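PDB 3E82: putative oxidoreductase from Klebsiella pneumoniae subsp. pneumoniae MGH 78578, which probably acts as a nucleotide-dependent oxidoreductase, pairing a Rossmann-type dinucleotide-binding domain with an alpha/beta domain as in other Gfo/Idh/MocA family members. Local coordinates for residues 130-135 and 294-298; 237-241 and 251-255; 100-104 and 323-328. One frame throughout, in Å; residues are numbered along the deposited sequence.

Interaction 1 (130-135 and 294-298); sequences DSDYLG and TPQGD
The first turn of a helix, residues 131-135, lies against an extended loop, residues 294-298, which in this Gfo/Idh/MocA fold links strand 289-292 to helix 300-310. Asp130 holds the N-cap position in an extended conformation (phi/psi -75/144); the helix then closes through Leu134 N to Asp130 O (2.8 Å) and Gly135 N to Ser131 O (2.9 Å). Thr294 to Gly297 stay extended, with phi between -65 and -103° and psi between 131 and 153°. The two backbones run in opposite senses: Ser131 CA is 4.0 Å from Gly297 CA, and Gly135 CA is 5.2 Å from Thr294 CA. Glycine at both ends permits this closeness. A beta carbon on Gly297 would clash with Ser131 N, and one on Gly135 would crowd Thr294 CG2 and Pro295 CD. Contact between the segments is by van der Waals packing and a CA-H...O approach, Ser131 CA to Pro295 O at 3.4 Å. Pro295, with its ring in the C-gamma endo pucker, is the main wedge: its CG meets Leu134 CB at 3.8 Å and its CD meets Gly135 CA at 3.5 Å. Leu134, in the mt rotamer, reaches along the loop until CD1 is 3.7 Å from Gln296 O. Polar groups turn to other partners: Ser131 OG (chi1 p) bonds to Asp276, Thr294 OG1 to the backbone of Asp278, and Asp130 forms a salt bridge with Arg127. With chi1 m, Thr294 instead lays its methyl on the helix, CG2 standing 3.1 Å from Ser131 O.

Interaction 2 (237-241 and 251-255); sequences GSSRF and IKARA
Arg240, Lys252 and Phe241 bury the most surface here and together form a classic beta bulge, in which Arg240 and Phe241 both face Lys252. The antiparallel strands 241-245 and 248-252 meet at Phe241 and Lys252, a hydrogen-bonded pair with CA atoms 5.1 Å apart: Phe241 N donates to Lys252 O (3.1 Å) and Lys252 N to Phe241 O (3.0 Å). The extra residue, Arg240, has helical angles (-54/-47) between extended Ser239 and Phe241, and its N donates to Ala253 O at 3.1 Å. Ala253 is also helical (-64/-59), so the second chain bends away; end to end, 238-241 and 251-255 lie 97° apart. Phe241 (chi1 m) and Lys252 (chi1 t) project to the same face of the sheet, CB to CB 4.1 Å, and their ends diverge. Lys252 NZ curls back to Arg254 O (2.7 Å) and pairs with Asp276 and Asp278. Arg240 (chi1 t, chi2 p) runs alongside 254-255, its CB 3.7 Å from Arg254 O and its CD 3.9 Å from Ala255 CB, before its guanidinium bonds to Ser153 and Gln187. Just before the bulge, Ser239 OG comes 3.3 Å from Ile251 CG2. Strand 148-156 adjoins the bulge through a backbone hydrogen bond between Arg240 and His154, and strand 280-284 flanks the other side through Ile251 and Val281, while helices 131-142 and 176-192 cover the face bearing Phe241.

Interaction 3 (100-104 and 323-328); sequences FTLDM and ALAVMA
Two selenomethionines, Met104 and Met327, interlock where the loop between strand 93-96 and helix 104-116, in the Rossmann-type NAD-binding family region, packs against helix 320-339 of the C-terminal alpha/beta family region. The contact is buried and apolar. The backbones stay apart (Phe100 CA to Ala323 CA 7.1 Å, Met104 CA to Leu324 CA 7.0 Å), and side chains fill the gap. Met327 (m, t, p) is the central knob: its CE enters the hollow of the turn, 3.4 Å from Asp103 C and 3.6 Å from Met104 CG, while its SE lies 3.7 Å from Thr101 OG1 and makes an oblique Met-aromatic contact with Phe100, 5.4 Å from the ring centroid. Thr101 OG1 to Asp103 O (2.7 Å) braces that hollow. In return Met104 (m, t, p) sends CE between Leu324 CD1 (3.6 Å) and Ala328 CB (3.7 Å). Phe100 CD1 rests on Ala323 CB at 3.9 Å. Asp103 caps helix 104-116 at Glu106; Leu347 lies against Met104, and Phe100 extends the packing to strand 121-123.

Overall arrangement
Interactions 1 and 2 adjoin, with centres 13 Å apart. Asp132 on helix 131-142 joins them, its OD2 3.3 Å from Arg240 NE in a long, weak ion pair, and Thr294 touches Lys252. Both are only partly buried and share the acidic loop of Asp276 and Asp278, yet they differ in chemistry: interaction 1 is close backbone packing of helix against loop, interaction 2 main-chain pairing within the mixed sheet. Interaction 3 lies 26 to 27 Å from their centres, is buried and largely apolar, and joins the Rossmann-family part to helix 320-339. Along the chain the contacts nest: 2 within 1, and 1 within 3.

Interaction 1 (130-135 and 294-298)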
loop_
_atom_site.group_PDB
_atom_site.type_symbol
_atom_site.label_atom_id
_atom_site.label_comp_id
_atom_site.label_asym_id
_atom_site.label_seq_id
_atom_site.Cartn_x
_atom_site.Cartn_y
_atom_site.Cartn_z
ATOM N N ASP B 130 0.341 15.956 16.059
ATOM C CA ASP B 130 1.601 15.228 15.997
ATOM C C ASP B 130 2.551 15.891 14.998
ATOM O O ASP B 130 2.120 16.400 13.964
ATOM C CB ASP B 130 1.348 13.778 15.578
ATOM C CG ASP B 130 0.796 12.926 16.713
ATOM O OD1 ASP B 130 0.423 13.496 17.757
ATOM O OD2 ASP B 130 0.735 11.690 16.558
ATOM N N SER B 131 3.842 15.871 15.318
ATOM C CA SER B 131 4.856 16.473 14.463
ATOM C C SER B 131 4.786 15.942 13.026
ATOM O O SER B 131 4.778 16.727 12.078
ATOM C CB SER B 131 6.259 16.240 15.052
ATOM O OG SER B 131 6.563 14.859 15.164
ATOM N N ASP B 132 4.718 14.621 12.859
ATOM C CA ASP B 132 4.648 14.051 11.513
ATOM C C ASP B 132 3.407 14.501 10.750
ATOM O O ASP B 132 3.508 14.935 9.604
ATOM C CB ASP B 132 4.719 12.513 11.545
ATOM C CG ASP B 132 3.872 11.895 12.649
ATOM O OD1 ASP B 132 2.862 12.505 13.069
ATOM O OD2 ASP B 132 4.219 10.779 13.081
ATOM N N TYR B 133 2.241 14.406 11.380
ATOM C CA TYR B 133 1.001 14.822 10.737
ATOM C C TYR B 133 0.999 16.317 10.410
ATOM O O TYR B 133 0.676 16.707 9.288
ATOM C CB TYR B 133 -0.193 14.494 11.628
ATOM C CG TYR B 133 -1.509 15.063 11.139
ATOM C CD1 TYR B 133 -2.119 14.577 9.985
ATOM C CD2 TYR B 133 -2.153 16.073 11.850
ATOM C CE1 TYR B 133 -3.351 15.079 9.555
ATOM C CE2 TYR B 133 -3.383 16.582 11.434
ATOM C CZ TYR B 133 -3.976 16.080 10.292
ATOM O OH TYR B 133 -5.208 16.552 9.905
ATOM N N LEU B 134 1.350 17.153 11.385
ATOM C CA LEU B 134 1.383 18.595 11.151
ATOM C C LEU B 134 2.331 18.929 10.005
ATOM O O LEU B 134 2.029 19.788 9.177
ATOM C CB LEU B 134 1.820 19.348 12.413
ATOM C CG LEU B 134 0.779 19.404 13.535
ATOM C CD1 LEU B 134 1.359 20.154 14.738
ATOM C CD2 LEU B 134 -0.481 20.092 13.025
ATOM N N GLY B 135 3.473 18.249 9.968
ATOM C CA GLY B 135 4.438 18.479 8.908
ATOM C C GLY B 135 3.859 18.142 7.542
ATOM O O GLY B 135 3.919 18.950 6.621
ATOM N N THR B 294 10.495 19.705 10.339
ATOM C CA THR B 294 9.189 19.239 10.785
ATOM C C THR B 294 8.747 20.077 11.983
ATOM O O THR B 294 9.514 20.285 12.923
ATOM C CB THR B 294 9.236 17.756 11.214
ATOM O OG1 THR B 294 9.739 16.960 10.132
ATOM C CG2 THR B 294 7.839 17.262 11.590
ATOM N N PRO B 295 7.505 20.578 11.955
ATOM C CA PRO B 295 6.991 21.392 13.059
ATOM C C PRO B 295 6.874 20.595 14.355
ATOM O O PRO B 295 6.693 19.370 14.337
ATOM C CB PRO B 295 5.642 21.877 12.531
ATOM C CG PRO B 295 5.224 20.765 11.610
ATOM C CD PRO B 295 6.499 20.431 10.890
ATOM N N GLN B 296 7.005 21.294 15.475
ATOM C CA GLN B 296 6.914 20.660 16.781
ATOM C C GLN B 296 5.500 20.139 16.956
ATOM O O GLN B 296 4.545 20.756 16.485
ATOM C CB GLN B 296 7.213 21.670 17.896
ATOM C CG GLN B 296 7.295 21.045 19.296
ATOM C CD GLN B 296 6.584 21.874 20.373
ATOM O OE1 GLN B 296 6.617 23.103 20.351
ATOM N NE2 GLN B 296 5.954 21.195 21.327
ATOM N N GLY B 297 5.368 18.999 17.619
ATOM C CA GLY B 297 4.046 18.449 17.863
ATOM C C GLY B 297 3.645 18.727 19.302
ATOM O O GLY B 297 4.514 18.876 20.160
ATOM N N ASP B 298 2.346 18.826 19.576
ATOM C CA ASP B 298 1.892 19.060 20.946
ATOM C C ASP B 298 0.426 18.721 21.175
ATOM O O ASP B 298 -0.460 19.539 20.936
ATOM C CB ASP B 298 2.151 20.506 21.361
ATOM C CG ASP B 298 1.753 20.774 22.805
ATOM O OD1 ASP B 298 1.634 19.796 23.581
ATOM O OD2 ASP B 298 1.570 21.961 23.160
#

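Interaction 2 (237-241 and 251-255)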
loop_
_atom_site.group_PDB
_atom_site.type_symbol
_atom_site.label_atom_id
_atom_site.label_comp_id
_atom_site.label_asym_id
_atom_site.label_seq_id
_atom_site.Cartn_x
_atom_site.Cartn_y
_atom_site.Cartn_z
ATOM N N GLY B 237 12.229 -0.375 6.792
ATOM C CA GLY B 237 11.855 -0.090 5.419
ATOM C C GLY B 237 10.604 0.727 5.133
ATOM O O GLY B 237 10.411 1.164 3.997
ATOM N N SER B 238 9.748 0.946 6.129
ATOM C CA SER B 238 8.533 1.723 5.880
ATOM C C SER B 238 8.627 3.158 6.399
ATOM O O SER B 238 9.483 3.484 7.225
ATOM C CB SER B 238 7.321 1.025 6.495
ATOM O OG SER B 238 7.489 0.876 7.890
ATOM N N SER B 239 7.744 4.015 5.899
ATOM C CA SER B 239 7.712 5.414 6.302
ATOM C C SER B 239 6.376 5.734 6.950
ATOM O O SER B 239 5.339 5.214 6.538
ATOM C CB SER B 239 7.904 6.330 5.093
ATOM O OG SER B 239 9.107 6.036 4.412
ATOM N N ARG B 240 6.419 6.604 7.955
ATOM C CA ARG B 240 5.234 7.025 8.685
ATOM C C ARG B 240 4.186 7.555 7.720
ATOM O O ARG B 240 3.010 7.215 7.827
ATOM C CB ARG B 240 5.600 8.126 9.685
ATOM C CG ARG B 240 4.398 8.717 10.410
ATOM C CD ARG B 240 3.693 7.683 11.271
ATOM N NE ARG B 240 2.487 8.239 11.882
ATOM C CZ ARG B 240 1.306 8.321 11.274
ATOM N NH1 ARG B 240 1.158 7.878 10.030
ATOM N NH2 ARG B 240 0.273 8.866 11.909
ATOM N N PHE B 241 4.631 8.408 6.799
ATOM C CA PHE B 241 3.776 9.021 5.783
ATOM C C PHE B 241 4.500 9.037 4.441
ATOM O O PHE B 241 5.711 9.246 4.379
ATOM C CB PHE B 241 3.445 10.478 6.130
ATOM C CG PHE B 241 2.415 10.649 7.219
ATOM C CD1 PHE B 241 1.072 10.371 6.978
ATOM C CD2 PHE B 241 2.786 11.138 8.469
ATOM C CE1 PHE B 241 0.104 10.583 7.970
ATOM C CE2 PHE B 241 1.828 11.355 9.471
ATOM C CZ PHE B 241 0.483 11.076 9.216
ATOM N N ILE B 251 8.009 12.436 2.026
ATOM C CA ILE B 251 8.060 11.284 2.898
ATOM C C ILE B 251 8.477 11.736 4.286
ATOM O O ILE B 251 9.373 12.571 4.431
ATOM C CB ILE B 251 9.096 10.226 2.411
ATOM C CG1 ILE B 251 8.613 9.544 1.124
ATOM C CG2 ILE B 251 9.302 9.171 3.478
ATOM C CD1 ILE B 251 8.600 10.449 -0.095
ATOM N N LYS B 252 7.798 11.210 5.298
ATOM C CA LYS B 252 8.146 11.484 6.687
ATOM C C LYS B 252 8.484 10.087 7.178
ATOM O O LYS B 252 7.608 9.242 7.352
ATOM C CB LYS B 252 6.965 12.055 7.478
ATOM C CG LYS B 252 7.295 12.315 8.965
ATOM C CD LYS B 252 8.441 13.324 9.126
ATOM C CE LYS B 252 8.659 13.746 10.584
ATOM N NZ LYS B 252 9.035 12.587 11.474
ATOM N N ALA B 253 9.767 9.839 7.370
ATOM C CA ALA B 253 10.237 8.535 7.792
ATOM C C ALA B 253 9.784 8.080 9.172
ATOM O O ALA B 253 9.133 7.040 9.311
ATOM C CB ALA B 253 11.763 8.506 7.718
ATOM N N ARG B 254 10.128 8.874 10.182
ATOM C CA ARG B 254 9.850 8.555 11.578
ATOM C C ARG B 254 8.546 9.125 12.150
ATOM O O ARG B 254 8.032 10.134 11.681
ATOM C CB ARG B 254 11.049 9.022 12.420
ATOM C CG ARG B 254 11.070 8.529 13.863
ATOM C CD ARG B 254 12.281 9.081 14.621
ATOM N NE ARG B 254 12.326 10.538 14.544
ATOM C CZ ARG B 254 13.316 11.298 15.003
ATOM N NH1 ARG B 254 14.373 10.748 15.590
ATOM N NH2 ARG B 254 13.252 12.616 14.867
ATOM N N ALA B 255 8.021 8.469 13.181
ATOM C CA ALA B 255 6.783 8.906 13.815
ATOM C C ALA B 255 7.024 9.921 14.925
ATOM O O ALA B 255 8.134 10.046 15.443
ATOM C CB ALA B 255 6.038 7.703 14.380
#

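Interaction 3 (100-104 and 323-328)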
loop_
_atom_site.group_PDB
_atom_site.type_symbol
_atom_site.label_atom_id
_atom_site.label_comp_id
_atom_site.label_asym_id
_atom_site.label_seq_id
_atom_site.Cartn_x
_atom_site.Cartn_y
_atom_site.Cartn_z
ATOM N N PHE B 100 -14.858 5.722 21.759
ATOM C CA PHE B 100 -15.997 6.561 22.105
ATOM C C PHE B 100 -17.051 5.674 22.785
ATOM O O PHE B 100 -17.395 5.874 23.950
ATOM C CB PHE B 100 -16.557 7.175 20.816
ATOM C CG PHE B 100 -17.690 8.141 21.024
ATOM C CD1 PHE B 100 -18.407 8.617 19.931
ATOM C CD2 PHE B 100 -18.060 8.559 22.299
ATOM C CE1 PHE B 100 -19.481 9.492 20.104
ATOM C CE2 PHE B 100 -19.128 9.429 22.480
ATOM C CZ PHE B 100 -19.840 9.894 21.383
ATOM N N THR B 101 -17.553 4.705 22.029
ATOM C CA THR B 101 -18.541 3.741 22.498
ATOM C C THR B 101 -18.173 2.410 21.842
ATOM O O THR B 101 -17.196 2.332 21.085
ATOM C CB THR B 101 -19.976 4.119 22.060
ATOM O OG1 THR B 101 -20.023 4.230 20.633
ATOM C CG2 THR B 101 -20.411 5.434 22.700
ATOM N N LEU B 102 -18.949 1.365 22.114
ATOM C CA LEU B 102 -18.649 0.070 21.518
ATOM C C LEU B 102 -19.396 -0.144 20.206
ATOM O O LEU B 102 -19.000 -0.982 19.399
ATOM C CB LEU B 102 -18.936 -1.052 22.518
ATOM C CG LEU B 102 -18.062 -0.952 23.776
ATOM C CD1 LEU B 102 -18.313 -2.153 24.676
ATOM C CD2 LEU B 102 -16.587 -0.893 23.378
ATOM N N ASP B 103 -20.476 0.605 19.988
ATOM C CA ASP B 103 -21.219 0.507 18.735
ATOM C C ASP B 103 -21.748 1.872 18.337
ATOM O O ASP B 103 -21.823 2.781 19.163
ATOM C CB ASP B 103 -22.359 -0.528 18.797
ATOM C CG ASP B 103 -23.521 -0.108 19.691
ATOM O OD1 ASP B 103 -23.701 1.098 19.969
ATOM O OD2 ASP B 103 -24.284 -1.011 20.100
HETATM N N MSE B 104 -22.124 2.020 17.075
HETATM C CA MSE B 104 -22.590 3.310 16.594
HETATM C C MSE B 104 -23.909 3.847 17.130
HETATM O O MSE B 104 -24.053 5.059 17.294
HETATM C CB MSE B 104 -22.584 3.312 15.072
HETATM C CG MSE B 104 -21.165 3.216 14.533
HETATM SE SE MSE B 104 -21.097 3.355 12.624
HETATM C CE MSE B 104 -21.367 5.274 12.462
ATOM N N ALA B 323 -15.970 11.703 15.658
ATOM C CA ALA B 323 -15.550 10.431 16.229
ATOM C C ALA B 323 -16.456 9.357 15.632
ATOM O O ALA B 323 -16.026 8.228 15.398
ATOM C CB ALA B 323 -15.678 10.453 17.753
ATOM N N LEU B 324 -17.713 9.720 15.387
ATOM C CA LEU B 324 -18.678 8.797 14.792
ATOM C C LEU B 324 -18.223 8.435 13.364
ATOM O O LEU B 324 -18.377 7.293 12.917
ATOM C CB LEU B 324 -20.067 9.452 14.743
ATOM C CG LEU B 324 -21.237 8.610 14.208
ATOM C CD1 LEU B 324 -21.621 7.554 15.233
ATOM C CD2 LEU B 324 -22.443 9.511 13.915
ATOM N N ALA B 325 -17.673 9.418 12.654
ATOM C CA ALA B 325 -17.189 9.218 11.292
ATOM C C ALA B 325 -16.039 8.204 11.287
ATOM O O ALA B 325 -15.983 7.336 10.434
ATOM C CB ALA B 325 -16.720 10.549 10.706
ATOM N N VAL B 326 -15.125 8.327 12.247
ATOM C CA VAL B 326 -13.996 7.399 12.355
ATOM C C VAL B 326 -14.545 5.992 12.579
ATOM O O VAL B 326 -14.099 5.029 11.956
ATOM C CB VAL B 326 -13.079 7.773 13.537
ATOM C CG1 VAL B 326 -12.092 6.631 13.830
ATOM C CG2 VAL B 326 -12.336 9.061 13.222
HETATM N N MSE B 327 -15.530 5.881 13.470
HETATM C CA MSE B 327 -16.127 4.585 13.766
HETATM C C MSE B 327 -16.750 3.997 12.505
HETATM O O MSE B 327 -16.645 2.801 12.255
HETATM C CB MSE B 327 -17.193 4.718 14.865
HETATM C CG MSE B 327 -16.630 4.994 16.254
HETATM SE SE MSE B 327 -18.045 5.012 17.610
HETATM C CE MSE B 327 -18.768 3.239 17.273
ATOM N N ALA B 328 -17.382 4.846 11.704
ATOM C CA ALA B 328 -18.020 4.392 10.475
ATOM C C ALA B 328 -16.997 3.783 9.518
ATOM O O ALA B 328 -17.221 2.712 8.948
ATOM C CB ALA B 328 -18.738 5.546 9.807
#